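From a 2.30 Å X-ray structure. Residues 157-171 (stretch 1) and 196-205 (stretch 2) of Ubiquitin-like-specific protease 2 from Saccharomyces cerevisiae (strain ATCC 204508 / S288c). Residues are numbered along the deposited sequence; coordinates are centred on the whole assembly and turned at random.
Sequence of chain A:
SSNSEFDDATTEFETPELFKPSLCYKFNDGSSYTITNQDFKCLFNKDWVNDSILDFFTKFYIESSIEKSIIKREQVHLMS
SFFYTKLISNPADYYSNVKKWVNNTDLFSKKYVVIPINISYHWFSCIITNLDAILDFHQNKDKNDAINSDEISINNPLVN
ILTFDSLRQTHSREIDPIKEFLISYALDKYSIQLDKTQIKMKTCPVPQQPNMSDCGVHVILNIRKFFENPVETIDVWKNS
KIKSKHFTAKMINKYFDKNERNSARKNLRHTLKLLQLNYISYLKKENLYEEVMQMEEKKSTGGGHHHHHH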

# COMPACT_ATOMS: atom_id res chain seq x y z
N PRO A 157 -1.03 -15.85 20.11
CA PRO A 157 -1.53 -14.89 19.11
C PRO A 157 -0.38 -14.24 18.36
O PRO A 157 0.30 -13.41 18.96
CB PRO A 157 -2.28 -13.85 19.95
CG PRO A 157 -2.20 -14.32 21.40
CD PRO A 157 -1.07 -15.30 21.47
N LEU A 158 -0.15 -14.61 17.10
CA LEU A 158 1.01 -14.16 16.34
C LEU A 158 0.64 -13.02 15.40
O LEU A 158 -0.30 -13.14 14.61
CB LEU A 158 1.62 -15.31 15.54
CG LEU A 158 2.38 -16.35 16.36
CD1 LEU A 158 3.01 -17.39 15.45
CD2 LEU A 158 3.44 -15.66 17.22
N VAL A 159 1.40 -11.93 15.48
CA VAL A 159 1.25 -10.82 14.55
C VAL A 159 2.08 -11.13 13.31
O VAL A 159 3.29 -11.38 13.41
CB VAL A 159 1.70 -9.50 15.20
CG1 VAL A 159 1.62 -8.35 14.20
CG2 VAL A 159 0.91 -9.22 16.50
N ASN A 160 1.44 -11.12 12.14
CA ASN A 160 2.10 -11.47 10.89
C ASN A 160 2.26 -10.22 10.06
O ASN A 160 1.27 -9.54 9.74
CB ASN A 160 1.31 -12.54 10.12
CG ASN A 160 1.21 -13.85 10.88
OD1 ASN A 160 2.18 -14.30 11.48
ND2 ASN A 160 0.04 -14.47 10.85
N ILE A 161 3.50 -9.88 9.73
CA ILE A 161 3.80 -8.78 8.83
C ILE A 161 3.98 -9.39 7.45
O ILE A 161 5.04 -9.94 7.15
CB ILE A 161 5.02 -7.98 9.28
CG1 ILE A 161 4.78 -7.42 10.70
CG2 ILE A 161 5.34 -6.87 8.26
CD1 ILE A 161 5.96 -6.71 11.29
N LEU A 162 2.93 -9.35 6.64
CA LEU A 162 2.95 -9.97 5.32
C LEU A 162 3.70 -9.05 4.36
O LEU A 162 3.20 -7.98 4.00
CB LEU A 162 1.52 -10.25 4.86
CG LEU A 162 0.63 -11.00 5.86
CD1 LEU A 162 -0.81 -11.13 5.34
CD2 LEU A 162 1.21 -12.38 6.20
N THR A 163 4.89 -9.47 3.95
CA THR A 163 5.83 -8.65 3.18
C THR A 163 6.00 -9.23 1.78
O THR A 163 6.31 -10.42 1.63
CB THR A 163 7.19 -8.59 3.88
OG1 THR A 163 7.00 -8.28 5.27
CG2 THR A 163 8.09 -7.52 3.26
N PHE A 164 5.80 -8.39 0.75
CA PHE A 164 5.81 -8.88 -0.62
C PHE A 164 6.57 -7.91 -1.52
O PHE A 164 6.42 -6.69 -1.42
CB PHE A 164 4.39 -9.12 -1.15
CG PHE A 164 3.39 -8.07 -0.72
CD1 PHE A 164 3.00 -7.05 -1.59
CD2 PHE A 164 2.83 -8.09 0.56
CE1 PHE A 164 2.08 -6.08 -1.21
CE2 PHE A 164 1.92 -7.12 0.96
CZ PHE A 164 1.54 -6.11 0.07
N ASP A 165 7.40 -8.48 -2.40
CA ASP A 165 8.37 -7.73 -3.18
C ASP A 165 8.49 -8.40 -4.54
O ASP A 165 8.68 -9.61 -4.61
CB ASP A 165 9.73 -7.72 -2.47
CG ASP A 165 10.79 -6.90 -3.19
OD1 ASP A 165 10.49 -6.28 -4.24
OD2 ASP A 165 11.93 -6.87 -2.69
N SER A 166 8.36 -7.62 -5.61
CA SER A 166 8.51 -8.17 -6.95
C SER A 166 9.96 -8.54 -7.26
O SER A 166 10.19 -9.33 -8.18
CB SER A 166 7.98 -7.20 -8.00
OG SER A 166 8.57 -5.92 -7.85
N LEU A 167 10.93 -8.00 -6.52
CA LEU A 167 12.30 -8.46 -6.66
C LEU A 167 12.54 -9.69 -5.78
O LEU A 167 11.77 -9.99 -4.86
CB LEU A 167 13.30 -7.35 -6.30
CG LEU A 167 13.14 -6.06 -7.13
CD1 LEU A 167 14.21 -5.03 -6.77
CD2 LEU A 167 13.15 -6.35 -8.64
N ARG A 168 13.62 -10.42 -6.09
CA ARG A 168 13.91 -11.67 -5.38
C ARG A 168 14.73 -11.36 -4.12
O ARG A 168 15.94 -11.57 -4.04
CB ARG A 168 14.63 -12.64 -6.31
CG ARG A 168 13.72 -13.20 -7.41
CD ARG A 168 14.47 -14.07 -8.40
NE ARG A 168 15.08 -15.23 -7.75
CZ ARG A 168 14.64 -16.48 -7.88
NH1 ARG A 168 13.59 -16.74 -8.65
NH2 ARG A 168 15.26 -17.47 -7.25
N GLN A 169 14.02 -10.85 -3.11
CA GLN A 169 14.66 -10.37 -1.89
C GLN A 169 13.76 -10.61 -0.69
O GLN A 169 12.53 -10.61 -0.80
CB GLN A 169 14.97 -8.87 -1.96
CG GLN A 169 15.89 -8.44 -3.09
CD GLN A 169 16.19 -6.95 -3.05
OE1 GLN A 169 15.92 -6.26 -2.06
NE2 GLN A 169 16.74 -6.44 -4.14
N THR A 170 14.39 -10.78 0.46
CA THR A 170 13.74 -10.86 1.75
C THR A 170 14.18 -9.66 2.59
O THR A 170 15.25 -9.09 2.36
CB THR A 170 14.08 -12.18 2.46
OG1 THR A 170 15.48 -12.22 2.72
CG2 THR A 170 13.71 -13.37 1.56
N HIS A 171 13.35 -9.26 3.55
CA HIS A 171 13.48 -7.92 4.13
C HIS A 171 13.47 -7.95 5.64
O HIS A 171 12.89 -7.08 6.29
CB HIS A 171 12.38 -7.01 3.59
CG HIS A 171 12.45 -6.83 2.11
ND1 HIS A 171 13.48 -6.15 1.49
CD2 HIS A 171 11.63 -7.26 1.12
CE1 HIS A 171 13.29 -6.16 0.19
NE2 HIS A 171 12.17 -6.82 -0.07
N LYS A 196 8.50 -9.20 21.08
CA LYS A 196 8.97 -9.21 19.70
C LYS A 196 8.84 -10.60 19.06
O LYS A 196 8.55 -10.71 17.86
CB LYS A 196 10.43 -8.74 19.65
CG LYS A 196 10.95 -8.39 18.26
CD LYS A 196 12.21 -7.55 18.40
CE LYS A 196 12.85 -7.24 17.07
NZ LYS A 196 14.00 -6.29 17.22
N THR A 197 9.04 -11.67 19.84
CA THR A 197 8.92 -13.00 19.24
C THR A 197 7.49 -13.34 18.86
O THR A 197 7.28 -14.34 18.16
CB THR A 197 9.48 -14.07 20.18
OG1 THR A 197 8.67 -14.14 21.36
CG2 THR A 197 10.90 -13.75 20.57
N GLN A 198 6.51 -12.55 19.30
CA GLN A 198 5.13 -12.68 18.84
C GLN A 198 4.91 -12.07 17.47
O GLN A 198 3.83 -12.24 16.89
CB GLN A 198 4.19 -11.99 19.84
CG GLN A 198 3.47 -12.90 20.81
CD GLN A 198 2.48 -12.11 21.67
OE1 GLN A 198 2.87 -11.42 22.61
NE2 GLN A 198 1.20 -12.20 21.32
N ILE A 199 5.90 -11.36 16.93
CA ILE A 199 5.77 -10.63 15.67
C ILE A 199 6.65 -11.32 14.64
O ILE A 199 7.87 -11.42 14.81
CB ILE A 199 6.15 -9.15 15.85
CG1 ILE A 199 5.44 -8.57 17.08
CG2 ILE A 199 5.82 -8.35 14.59
CD1 ILE A 199 5.80 -7.16 17.35
N LYS A 200 6.03 -11.78 13.55
CA LYS A 200 6.71 -12.58 12.54
C LYS A 200 6.58 -11.90 11.19
O LYS A 200 5.47 -11.60 10.74
CB LYS A 200 6.12 -13.99 12.49
CG LYS A 200 6.37 -14.80 13.76
CD LYS A 200 7.86 -14.83 14.12
CE LYS A 200 8.12 -15.55 15.44
NZ LYS A 200 9.50 -15.27 15.94
N MET A 201 7.73 -11.64 10.56
CA MET A 201 7.72 -11.28 9.15
C MET A 201 7.49 -12.54 8.33
O MET A 201 8.17 -13.56 8.54
CB MET A 201 9.04 -10.61 8.75
CG MET A 201 9.06 -10.26 7.27
SD MET A 201 10.68 -9.88 6.57
CE MET A 201 11.52 -11.45 6.72
N LYS A 202 6.53 -12.49 7.41
CA LYS A 202 6.26 -13.59 6.50
C LYS A 202 6.52 -13.11 5.08
O LYS A 202 5.87 -12.16 4.62
CB LYS A 202 4.83 -14.10 6.66
CG LYS A 202 4.45 -14.52 8.08
CD LYS A 202 4.97 -15.91 8.44
CE LYS A 202 4.55 -16.30 9.85
NZ LYS A 202 5.09 -17.62 10.30
N THR A 203 7.49 -13.72 4.41
CA THR A 203 7.84 -13.39 3.03
C THR A 203 6.78 -13.98 2.11
O THR A 203 6.67 -15.21 2.00
CB THR A 203 9.23 -13.93 2.69
OG1 THR A 203 10.22 -13.23 3.46
CG2 THR A 203 9.54 -13.75 1.20
N CYS A 204 6.00 -13.13 1.47
CA CYS A 204 4.87 -13.66 0.72
C CYS A 204 5.14 -13.62 -0.77
O CYS A 204 5.50 -12.56 -1.30
CB CYS A 204 3.60 -12.86 1.05
SG CYS A 204 3.16 -12.96 2.79
N PRO A 205 4.96 -14.73 -1.48
CA PRO A 205 5.26 -14.75 -2.92
C PRO A 205 4.25 -13.97 -3.74
O PRO A 205 3.04 -14.15 -3.61
CB PRO A 205 5.23 -16.25 -3.26
CG PRO A 205 4.31 -16.83 -2.25
CD PRO A 205 4.52 -16.04 -0.98
O HOH W 1 7.91 -11.21 -1.59
O HOH W 2 10.67 -10.49 3.19

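Neighbouring parallel strands are joined by a simple rule: on each strand, alternate residues give both their NH and CO to the partner, while the residues between them turn theirs the other way. The pairing of residues 196-205 with 157-171 in this yeast protease is a clear example, burying 875 Å² summed over both sides.

Stretch 2 opens with a short 3-10 turn, closed by Ile199 N bonding to Lys196 O at 2.9 Å. The turn delivers Gln198 to the start of the ladder. Gln198 is used twice: its amide NE2 donates to Pro157 O (2.8 Å), and its carbonyl O accepts from Val159 N (2.8 Å). A long side chain with an amide at its tip suits this place, because its NE2 can reach the carbonyl of Pro157, one rung before the Val159 N bond.

Ile199 makes no backbone hydrogen bond to stretch 1, but its CA lies 3.4 Å from Val159 O in a CA-H...O contact. Its side chain shares a face with Val159 and Ile161, and its CG2 packs 3.7 Å from Ile161 CD1; these branched apolar residues fill a buried layer.

Lys200 carries the next rung, with its N donating to Val159 O and its O accepting from Ile161 N, both at 2.8 Å. Its side chain starts on the face of Asn160 and Leu162, then leads away from stretch 1.

Met201 returns to the Ile199 face. With chi1 and chi2 both t, its long unbranched side chain is among the most heavily covered in stretch 2: CG lies 3.5 Å from Thr163 OG1, and SD reaches within 3.5 Å of His171 C. Thr163 OG1 is itself bonded to Ile161 O (3.2 Å), so its hydroxyl is satisfied within its own strand.

Lys202 repeats the pattern of Lys200: its N donates to Ile161 O (3.0 Å) and its O accepts from Thr163 N (2.9 Å). Its aliphatic portion lies along the neighbouring strand, with CE 3.5 Å from Asn160 OD1 and CB 4.0 Å from Leu162 CD2, though the residue is exposed.

At exposed Thr203 a water bridges the stretches, 2.8 Å from Thr203 OG1 and 3.0 Å from His171 N, whose proton it accepts.

Cys204 provides the last direct hydrogen bond, from its N to Thr163 O (2.7 Å). Its compact side chain points toward stretch 1 and is buried, placing SG 3.8 Å from Leu162 CB. A second water then extends the ladder, accepting from Asp165 N (2.9 Å) and donating to Cys204 O (2.8 Å).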